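Local coordinates for conserved hypothetical protein (PDB 1Q7H) that is of unknown function but carries a PUA domain behind a pre-PUA domain and may bind RNA, perhaps in translation initiation, at residues R14-I24 / V50-P58; F116-M124 / K136-P144. All blocks are in the same frame, centred on the assembly; numbering follows the deposited sequence.

How the contacts relate
Contact 1 lays helix 9-20 of the N-terminal domain over strands 47-52 and 56-58, and no hydrogen bond crosses it; apolar side chains do the work, buried in the middle and more open toward Arg14. Contact 2 lies in the PUA domain and joins two neighbouring strands of one sheet, through backbone hydrogen bonds, a bulge and a salt bridge near the solvent. The chemistry of each thus follows its place in the fold. Their centres are about 16 Å apart, yet they meet at the domain interface: Phe51 and Pro58 of contact 1 pack on His142 and Val119 of contact 2, and Ile57 on Ile141.

Contact 1 of 2, residues R14-I24 / V50-P58; sequences RIWEQMSRYGI and VFQAGDLIP. Unlike the reference sequence in segment 14-24: Gln18 (reference Ala), Ser20 (reference Ala).
Met19, a selenomethionine, lies over Val50, Leu56 and Pro58 where helix 9-20 crosses an antiparallel sheet, an alpha-on-beta layer within the N-terminal, pre-PUA part of the chain. The axis of residues 14-20 runs 9.5 Å from that of strand 56-58 at 70°, and the helix is held by side chains, with no hydrogen bond between the segments.

The apolar contacts form the buried middle. Bends at chi2 (-59°) and chi3 (95°) fold the Met19 chain down onto the sheet: SE stands 3.8 Å from Pro58 CB, while CE reaches Leu56 CB. On strand 47-52, Val50 CG2 receives both Met19 CG and Ile15 CG2, the latter at 4.0 Å, and the Ile15 and Val50 side chains slide past each other in opposite directions. Beyond the helix, the Ile24 and Pro58 side chains cross at about a right angle, with Ile24 CD1 3.9 Å from Pro58 CB. Leu62 and Leu63 of helix 60-65 continue this core.

A Schellman motif with Gly23 at C-prime ends the helix: Ile24 N bonds to Met19 O and Gly23 N to Ser20 O. Tyr22 N also bonds Met19 O, from the opposite face of its plane to Ile24 N. The turn thereby delivers Ile24 to the same proline that Met19 touches.

The polar chains meet Leu56 by different atoms. The Arg14 guanidinium has Ile15 CD1 over one face, near the rim, and its NH1 is 4.2 Å from Leu56 CD1. Gln18, which replaces a reference alanine, crosses Leu56 at about a right angle and touches it through carbon, its CG 3.4 Å from Leu56 CD1.

Contact 2 of 2, residues F116-M124 / K136-P144; sequences FIAVGMAEM and KAARIIHFP
Val119 and His142 begin an antiparallel pairing of strands 116-122 and 136-142 that runs on past Ala122 and Ala138, with the register slipping by one residue after Val119. The slip is a classic beta bulge: Ile141 and His142 both face Val119, whose O accepts Ile141 N at 2.9 Å and His142 N more weakly. Farther along, Gly120 pairs with Ile140, and Met121 and Arg139 exchange two bonds, Met121 N lying nearly along the C=O axis of Arg139. The ladder continues with Glu123 N, which bonds Ala137 O at 2.7 Å from above the carbonyl plane.

At the bulge, Val119 CG1 packs 3.9 Å from Ile141 CD1, and Val119 CG2 meets the edge of the His142 ring. Ile141 can reach both Val119 and the Met121 SE because its CG1 sits between backbone N and carbonyl carbon (chi1 61°). These strands belong to the mixed sheet of the PUA domain, with 106-111 flanking 116-122 and helix 126-132 in the connection between the pair. Ala118 CB lies 4.0 Å from Ile140 CG1.

The extended Arg139 chain runs beside Met121, pointing the same way, so that Met121 CB covers the centre of one guanidinium face at 3.6 Å. Glu123, bent at chi2 (-83°), meets the guanidinium edge in a salt bridge: Arg139 NH1 lies 2.7 Å from Glu123 OE1, above the carboxylate plane, and the two planes are 62° apart. An alanine at Glu123 removes the carboxylate, and the Arg139 guanidinium, left without that mate, would probably be freer to turn off Met121. Lys136 reaches Asp88 instead. A water accepts from Arg139 NH1 and donates to Ala122 O; a second one donates to both Met124 O and Ala137 O, the latter at 2.8 Å.

Contact 1 of 2, residues R14-I24 / V50-P58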
loop_
_atom_site.group_PDB
_atom_site.type_symbol
_atom_site.label_atom_id
_atom_site.label_comp_id
_atom_site.label_asym_id
_atom_site.label_seq_id
_atom_site.Cartn_x
_atom_site.Cartn_y
_atom_site.Cartn_z
ATOM N N ARG A 14 -5.729 -0.026 -17.489
ATOM C CA ARG A 14 -5.445 1.225 -16.800
ATOM C C ARG A 14 -4.972 0.956 -15.374
ATOM O O ARG A 14 -4.045 1.600 -14.879
ATOM C CB ARG A 14 -6.689 2.115 -16.757
ATOM C CG ARG A 14 -6.460 3.427 -16.018
ATOM C CD ARG A 14 -7.688 4.309 -16.038
ATOM N NE ARG A 14 -8.757 3.800 -15.187
ATOM C CZ ARG A 14 -8.901 4.111 -13.905
ATOM N NH1 ARG A 14 -8.039 4.936 -13.321
ATOM N NH2 ARG A 14 -9.912 3.604 -13.212
ATOM N N ILE A 15 -5.620 0.009 -14.711
ATOM C CA ILE A 15 -5.256 -0.329 -13.348
ATOM C C ILE A 15 -3.904 -1.038 -13.318
ATOM O O ILE A 15 -3.104 -0.798 -12.418
ATOM C CB ILE A 15 -6.330 -1.220 -12.696
ATOM C CG1 ILE A 15 -7.698 -0.541 -12.809
ATOM C CG2 ILE A 15 -5.999 -1.458 -11.244
ATOM C CD1 ILE A 15 -7.754 0.828 -12.178
ATOM N N TRP A 16 -3.637 -1.893 -14.305
ATOM C CA TRP A 16 -2.353 -2.593 -14.346
ATOM C C TRP A 16 -1.224 -1.581 -14.463
ATOM O O TRP A 16 -0.194 -1.692 -13.786
ATOM C CB TRP A 16 -2.254 -3.540 -15.548
ATOM C CG TRP A 16 -3.346 -4.560 -15.657
ATOM C CD1 TRP A 16 -4.143 -5.032 -14.652
ATOM C CD2 TRP A 16 -3.744 -5.253 -16.846
ATOM N NE1 TRP A 16 -5.016 -5.977 -15.145
ATOM C CE2 TRP A 16 -4.793 -6.129 -16.488
ATOM C CE3 TRP A 16 -3.319 -5.213 -18.181
ATOM C CZ2 TRP A 16 -5.420 -6.959 -17.416
ATOM C CZ3 TRP A 16 -3.944 -6.039 -19.106
ATOM C CH2 TRP A 16 -4.984 -6.900 -18.718
ATOM N N GLU A 17 -1.422 -0.601 -15.338
ATOM C CA GLU A 17 -0.426 0.429 -15.568
ATOM C C GLU A 17 -0.215 1.291 -14.334
ATOM O O GLU A 17 0.902 1.683 -14.040
ATOM C CB GLU A 17 -0.829 1.300 -16.758
ATOM C CG GLU A 17 -1.036 0.530 -18.045
ATOM C CD GLU A 17 -1.500 1.423 -19.190
ATOM O OE1 GLU A 17 -2.314 2.342 -18.939
ATOM O OE2 GLU A 17 -1.061 1.199 -20.341
ATOM N N GLN A 18 -1.285 1.597 -13.611
ATOM C CA GLN A 18 -1.147 2.395 -12.396
ATOM C C GLN A 18 -0.297 1.652 -11.362
ATOM O O GLN A 18 0.572 2.239 -10.724
ATOM C CB GLN A 18 -2.517 2.698 -11.795
ATOM C CG GLN A 18 -3.258 3.794 -12.532
ATOM C CD GLN A 18 -2.647 5.162 -12.299
ATOM O OE1 GLN A 18 -2.908 6.099 -13.047
ATOM N NE2 GLN A 18 -1.843 5.286 -11.248
HETATM N N MSE A 19 -0.561 0.360 -11.197
HETATM C CA MSE A 19 0.181 -0.450 -10.244
HETATM C C MSE A 19 1.618 -0.706 -10.701
HETATM O O MSE A 19 2.522 -0.839 -9.873
HETATM C CB MSE A 19 -0.549 -1.770 -10.014
HETATM C CG MSE A 19 -1.874 -1.611 -9.284
HETATM SE SE MSE A 19 -1.688 -0.772 -7.524
HETATM C CE MSE A 19 -2.071 1.069 -8.011
ATOM N N SER A 20 1.831 -0.774 -12.014
ATOM C CA SER A 20 3.168 -1.001 -12.564
ATOM C C SER A 20 4.093 0.171 -12.215
ATOM O O SER A 20 5.313 0.051 -12.254
ATOM C CB SER A 20 3.104 -1.179 -14.089
ATOM O OG SER A 20 4.373 -1.557 -14.621
ATOM N N ARG A 21 3.507 1.308 -11.868
ATOM C CA ARG A 21 4.300 2.471 -11.490
ATOM C C ARG A 21 5.137 2.160 -10.260
ATOM O O ARG A 21 6.190 2.756 -10.047
ATOM C CB ARG A 21 3.392 3.655 -11.163
ATOM C CG ARG A 21 2.758 4.340 -12.367
ATOM C CD ARG A 21 1.918 5.506 -11.884
ATOM N NE ARG A 21 2.625 6.250 -10.842
ATOM C CZ ARG A 21 2.039 7.052 -9.960
ATOM N NH1 ARG A 21 0.724 7.224 -9.989
ATOM N NH2 ARG A 21 2.768 7.674 -9.043
ATOM N N TYR A 22 4.656 1.233 -9.442
ATOM C CA TYR A 22 5.356 0.866 -8.219
ATOM C C TYR A 22 5.993 -0.501 -8.346
ATOM O O TYR A 22 6.422 -1.090 -7.354
ATOM C CB TYR A 22 4.374 0.874 -7.045
ATOM C CG TYR A 22 3.776 2.231 -6.809
ATOM C CD1 TYR A 22 4.559 3.278 -6.333
ATOM C CD2 TYR A 22 2.429 2.481 -7.082
ATOM C CE1 TYR A 22 4.023 4.547 -6.133
ATOM C CE2 TYR A 22 1.881 3.748 -6.884
ATOM C CZ TYR A 22 2.685 4.778 -6.409
ATOM O OH TYR A 22 2.159 6.037 -6.203
ATOM N N GLY A 23 6.047 -1.002 -9.576
ATOM C CA GLY A 23 6.630 -2.309 -9.815
ATOM C C GLY A 23 5.722 -3.455 -9.395
ATOM O O GLY A 23 6.177 -4.590 -9.293
ATOM N N ILE A 24 4.447 -3.161 -9.137
ATOM C CA ILE A 24 3.482 -4.195 -8.750
ATOM C C ILE A 24 2.925 -4.705 -10.078
ATOM O O ILE A 24 2.195 -3.999 -10.779
ATOM C CB ILE A 24 2.352 -3.597 -7.851
ATOM C CG1 ILE A 24 2.974 -3.024 -6.569
ATOM C CG2 ILE A 24 1.320 -4.674 -7.496
ATOM C CD1 ILE A 24 2.024 -2.309 -5.635
ATOM N N VAL A 50 -7.000 -3.491 -5.314
ATOM C CA VAL A 50 -6.695 -2.076 -5.489
ATOM C C VAL A 50 -7.890 -1.243 -5.050
ATOM O O VAL A 50 -9.017 -1.506 -5.460
ATOM C CB VAL A 50 -6.373 -1.737 -6.959
ATOM C CG1 VAL A 50 -5.983 -0.280 -7.077
ATOM C CG2 VAL A 50 -5.252 -2.625 -7.478
ATOM N N PHE A 51 -7.643 -0.245 -4.209
ATOM C CA PHE A 51 -8.710 0.624 -3.739
ATOM C C PHE A 51 -8.604 1.981 -4.420
ATOM O O PHE A 51 -7.506 2.501 -4.638
ATOM C CB PHE A 51 -8.616 0.842 -2.221
ATOM C CG PHE A 51 -8.774 -0.407 -1.412
ATOM C CD1 PHE A 51 -9.996 -1.067 -1.357
ATOM C CD2 PHE A 51 -7.699 -0.924 -0.694
ATOM C CE1 PHE A 51 -10.151 -2.233 -0.593
ATOM C CE2 PHE A 51 -7.845 -2.084 0.072
ATOM C CZ PHE A 51 -9.075 -2.740 0.120
ATOM N N GLN A 52 -9.753 2.541 -4.762
ATOM C CA GLN A 52 -9.817 3.860 -5.365
ATOM C C GLN A 52 -10.419 4.714 -4.254
ATOM O O GLN A 52 -11.629 4.740 -4.069
ATOM C CB GLN A 52 -10.739 3.844 -6.581
ATOM C CG GLN A 52 -10.964 5.200 -7.247
ATOM C CD GLN A 52 -9.701 5.803 -7.843
ATOM O OE1 GLN A 52 -8.927 6.465 -7.153
ATOM N NE2 GLN A 52 -9.486 5.572 -9.136
ATOM N N ALA A 53 -9.564 5.370 -3.483
ATOM C CA ALA A 53 -10.011 6.221 -2.386
ATOM C C ALA A 53 -9.132 7.457 -2.437
ATOM O O ALA A 53 -8.241 7.639 -1.604
ATOM C CB ALA A 53 -9.837 5.496 -1.060
ATOM N N GLY A 54 -9.392 8.309 -3.423
ATOM C CA GLY A 54 -8.581 9.496 -3.608
ATOM C C GLY A 54 -7.590 9.066 -4.665
ATOM O O GLY A 54 -7.765 9.347 -5.854
ATOM N N ASP A 55 -6.551 8.361 -4.233
ATOM C CA ASP A 55 -5.555 7.839 -5.156
ATOM C C ASP A 55 -5.827 6.344 -5.252
ATOM O O ASP A 55 -6.621 5.807 -4.477
ATOM C CB ASP A 55 -4.135 8.041 -4.614
ATOM C CG ASP A 55 -3.771 9.500 -4.440
ATOM O OD1 ASP A 55 -3.897 10.268 -5.419
ATOM O OD2 ASP A 55 -3.346 9.874 -3.324
ATOM N N LEU A 56 -5.191 5.678 -6.207
ATOM C CA LEU A 56 -5.346 4.241 -6.329
ATOM C C LEU A 56 -4.340 3.652 -5.349
ATOM O O LEU A 56 -3.139 3.891 -5.451
ATOM C CB LEU A 56 -5.047 3.770 -7.746
ATOM C CG LEU A 56 -6.156 4.006 -8.762
ATOM C CD1 LEU A 56 -5.650 3.656 -10.137
ATOM C CD2 LEU A 56 -7.371 3.161 -8.404
ATOM N N ILE A 57 -4.854 2.881 -4.402
ATOM C CA ILE A 57 -4.059 2.268 -3.351
ATOM C C ILE A 57 -4.061 0.747 -3.448
ATOM O O ILE A 57 -5.124 0.131 -3.525
ATOM C CB ILE A 57 -4.656 2.663 -1.972
ATOM C CG1 ILE A 57 -4.610 4.186 -1.802
ATOM C CG2 ILE A 57 -3.931 1.961 -0.849
ATOM C CD1 ILE A 57 -5.360 4.676 -0.578
ATOM N N PRO A 58 -2.873 0.114 -3.466
ATOM C CA PRO A 58 -2.852 -1.357 -3.540
ATOM C C PRO A 58 -3.256 -1.849 -2.158
ATOM O O PRO A 58 -2.961 -1.188 -1.166
ATOM C CB PRO A 58 -1.390 -1.665 -3.840
ATOM C CG PRO A 58 -0.661 -0.525 -3.118
ATOM C CD PRO A 58 -1.507 0.667 -3.517
#

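Contact 2 of 2, residues F116-M124 / K136-P144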
loop_
_atom_site.group_PDB
_atom_site.type_symbol
_atom_site.label_atom_id
_atom_site.label_comp_id
_atom_site.label_asym_id
_atom_site.label_seq_id
_atom_site.Cartn_x
_atom_site.Cartn_y
_atom_site.Cartn_z
ATOM N N PHE A 116 4.259 -7.644 3.755
ATOM C CA PHE A 116 3.803 -6.261 3.837
ATOM C C PHE A 116 2.632 -6.110 4.788
ATOM O O PHE A 116 1.771 -6.987 4.879
ATOM C CB PHE A 116 3.445 -5.759 2.437
ATOM C CG PHE A 116 4.656 -5.481 1.587
ATOM C CD1 PHE A 116 5.284 -4.236 1.632
ATOM C CD2 PHE A 116 5.219 -6.488 0.806
ATOM C CE1 PHE A 116 6.451 -3.999 0.918
ATOM C CE2 PHE A 116 6.389 -6.261 0.089
ATOM C CZ PHE A 116 7.007 -5.015 0.143
ATOM N N ILE A 117 2.600 -4.989 5.498
ATOM C CA ILE A 117 1.558 -4.764 6.487
ATOM C C ILE A 117 0.738 -3.492 6.318
ATOM O O ILE A 117 -0.324 -3.373 6.906
ATOM C CB ILE A 117 2.167 -4.772 7.890
ATOM C CG1 ILE A 117 3.221 -3.664 7.997
ATOM C CG2 ILE A 117 2.779 -6.150 8.180
ATOM C CD1 ILE A 117 3.940 -3.615 9.337
ATOM N N ALA A 118 1.215 -2.540 5.522
ATOM C CA ALA A 118 0.449 -1.316 5.337
ATOM C C ALA A 118 0.922 -0.484 4.163
ATOM O O ALA A 118 1.982 -0.735 3.584
ATOM C CB ALA A 118 0.506 -0.463 6.612
ATOM N N VAL A 119 0.097 0.495 3.804
ATOM C CA VAL A 119 0.428 1.439 2.752
ATOM C C VAL A 119 0.472 2.779 3.468
ATOM O O VAL A 119 -0.358 3.058 4.335
ATOM C CB VAL A 119 -0.639 1.501 1.645
ATOM C CG1 VAL A 119 -0.235 2.565 0.591
ATOM C CG2 VAL A 119 -0.772 0.145 0.988
ATOM N N GLY A 120 1.458 3.598 3.136
ATOM C CA GLY A 120 1.556 4.887 3.781
ATOM C C GLY A 120 1.879 5.996 2.803
ATOM O O GLY A 120 2.055 5.775 1.606
HETATM N N MSE A 121 1.944 7.206 3.334
HETATM C CA MSE A 121 2.261 8.379 2.550
HETATM C C MSE A 121 3.425 8.986 3.332
HETATM O O MSE A 121 3.286 9.314 4.513
HETATM C CB MSE A 121 1.058 9.319 2.533
HETATM C CG MSE A 121 0.794 9.960 1.191
HETATM SE SE MSE A 121 0.310 8.693 -0.216
HETATM C CE MSE A 121 0.673 9.833 -1.734
ATOM N N ALA A 122 4.577 9.098 2.689
ATOM C CA ALA A 122 5.762 9.634 3.343
ATOM C C ALA A 122 5.590 11.067 3.832
ATOM O O ALA A 122 5.041 11.916 3.133
ATOM C CB ALA A 122 6.957 9.550 2.394
ATOM N N GLU A 123 6.090 11.332 5.032
ATOM C CA GLU A 123 6.030 12.661 5.626
ATOM C C GLU A 123 7.438 13.266 5.700
ATOM O O GLU A 123 7.599 14.415 6.102
ATOM C CB GLU A 123 5.452 12.568 7.036
ATOM C CG GLU A 123 4.029 12.063 7.091
ATOM C CD GLU A 123 3.024 13.153 6.830
ATOM O OE1 GLU A 123 1.814 12.856 6.802
ATOM O OE2 GLU A 123 3.447 14.310 6.658
HETATM N N MSE A 124 8.445 12.482 5.316
HETATM C CA MSE A 124 9.846 12.905 5.343
HETATM C C MSE A 124 10.619 12.266 4.187
HETATM O O MSE A 124 10.206 11.228 3.661
HETATM C CB MSE A 124 10.519 12.459 6.654
HETATM C CG MSE A 124 9.977 13.086 7.932
HETATM SE SE MSE A 124 10.711 12.265 9.551
HETATM C CE MSE A 124 12.525 12.946 9.438
ATOM N N LYS A 136 8.001 11.939 12.515
ATOM C CA LYS A 136 6.978 11.126 11.875
ATOM C C LYS A 136 7.416 10.875 10.439
ATOM O O LYS A 136 7.441 11.790 9.618
ATOM C CB LYS A 136 5.633 11.854 11.883
ATOM C CG LYS A 136 4.502 11.044 11.259
ATOM C CD LYS A 136 3.182 11.791 11.282
ATOM C CE LYS A 136 2.677 11.995 12.704
ATOM N NZ LYS A 136 1.327 12.636 12.730
ATOM N N ALA A 137 7.766 9.633 10.138
ATOM C CA ALA A 137 8.216 9.273 8.796
ATOM C C ALA A 137 7.067 9.143 7.792
ATOM O O ALA A 137 7.222 9.470 6.613
ATOM C CB ALA A 137 9.011 7.967 8.851
ATOM N N ALA A 138 5.911 8.680 8.256
ATOM C CA ALA A 138 4.769 8.515 7.360
ATOM C C ALA A 138 3.455 8.374 8.090
ATOM O O ALA A 138 3.420 8.040 9.273
ATOM C CB ALA A 138 4.980 7.281 6.491
ATOM N N ARG A 139 2.369 8.654 7.382
ATOM C CA ARG A 139 1.050 8.450 7.952
ATOM C C ARG A 139 0.555 7.206 7.221
ATOM O O ARG A 139 0.819 7.052 6.027
ATOM C CB ARG A 139 0.127 9.638 7.677
ATOM C CG ARG A 139 -0.199 9.905 6.218
ATOM C CD ARG A 139 -1.282 10.994 6.101
ATOM N NE ARG A 139 -1.528 11.391 4.713
ATOM C CZ ARG A 139 -0.690 12.128 3.987
ATOM N NH1 ARG A 139 0.450 12.561 4.516
ATOM N NH2 ARG A 139 -0.975 12.410 2.720
ATOM N N ILE A 140 -0.120 6.304 7.928
ATOM C CA ILE A 140 -0.634 5.079 7.298
ATOM C C ILE A 140 -2.029 5.306 6.718
ATOM O O ILE A 140 -2.930 5.766 7.420
ATOM C CB ILE A 140 -0.676 3.898 8.307
ATOM C CG1 ILE A 140 0.644 3.119 8.290
ATOM C CG2 ILE A 140 -1.754 2.904 7.902
ATOM C CD1 ILE A 140 1.847 3.907 7.950
ATOM N N ILE A 141 -2.206 4.977 5.441
ATOM C CA ILE A 141 -3.496 5.175 4.784
ATOM C C ILE A 141 -4.276 3.884 4.527
ATOM O O ILE A 141 -5.449 3.923 4.145
ATOM C CB ILE A 141 -3.342 5.943 3.453
ATOM C CG1 ILE A 141 -2.450 5.159 2.489
ATOM C CG2 ILE A 141 -2.755 7.329 3.715
ATOM C CD1 ILE A 141 -2.313 5.823 1.132
ATOM N N HIS A 142 -3.625 2.743 4.718
ATOM C CA HIS A 142 -4.297 1.461 4.557
ATOM C C HIS A 142 -3.576 0.404 5.364
ATOM O O HIS A 142 -2.349 0.301 5.323
ATOM C CB HIS A 142 -4.361 1.004 3.095
ATOM C CG HIS A 142 -4.926 -0.377 2.936
ATOM N ND1 HIS A 142 -4.285 -1.371 2.227
ATOM C CD2 HIS A 142 -6.024 -0.953 3.479
ATOM C CE1 HIS A 142 -4.958 -2.502 2.348
ATOM N NE2 HIS A 142 -6.018 -2.276 3.105
ATOM N N PHE A 143 -4.348 -0.390 6.095
ATOM C CA PHE A 143 -3.786 -1.442 6.924
ATOM C C PHE A 143 -4.827 -2.540 7.046
ATOM O O PHE A 143 -5.994 -2.324 6.732
ATOM C CB PHE A 143 -3.399 -0.873 8.297
ATOM C CG PHE A 143 -4.531 -0.201 9.019
ATOM C CD1 PHE A 143 -5.275 -0.891 9.971
ATOM C CD2 PHE A 143 -4.865 1.116 8.735
ATOM C CE1 PHE A 143 -6.337 -0.275 10.630
ATOM C CE2 PHE A 143 -5.934 1.741 9.393
ATOM C CZ PHE A 143 -6.667 1.038 10.339
ATOM N N PRO A 144 -4.428 -3.732 7.519
ATOM C CA PRO A 144 -5.396 -4.825 7.641
ATOM C C PRO A 144 -6.608 -4.512 8.521
ATOM O O PRO A 144 -6.478 -3.932 9.596
ATOM C CB PRO A 144 -4.557 -5.969 8.204
ATOM C CG PRO A 144 -3.153 -5.649 7.728
ATOM C CD PRO A 144 -3.097 -4.161 7.983
HETATM O O HOH W 1 2.702 13.671 2.780
HETATM O O HOH W 2 9.439 8.848 4.980
#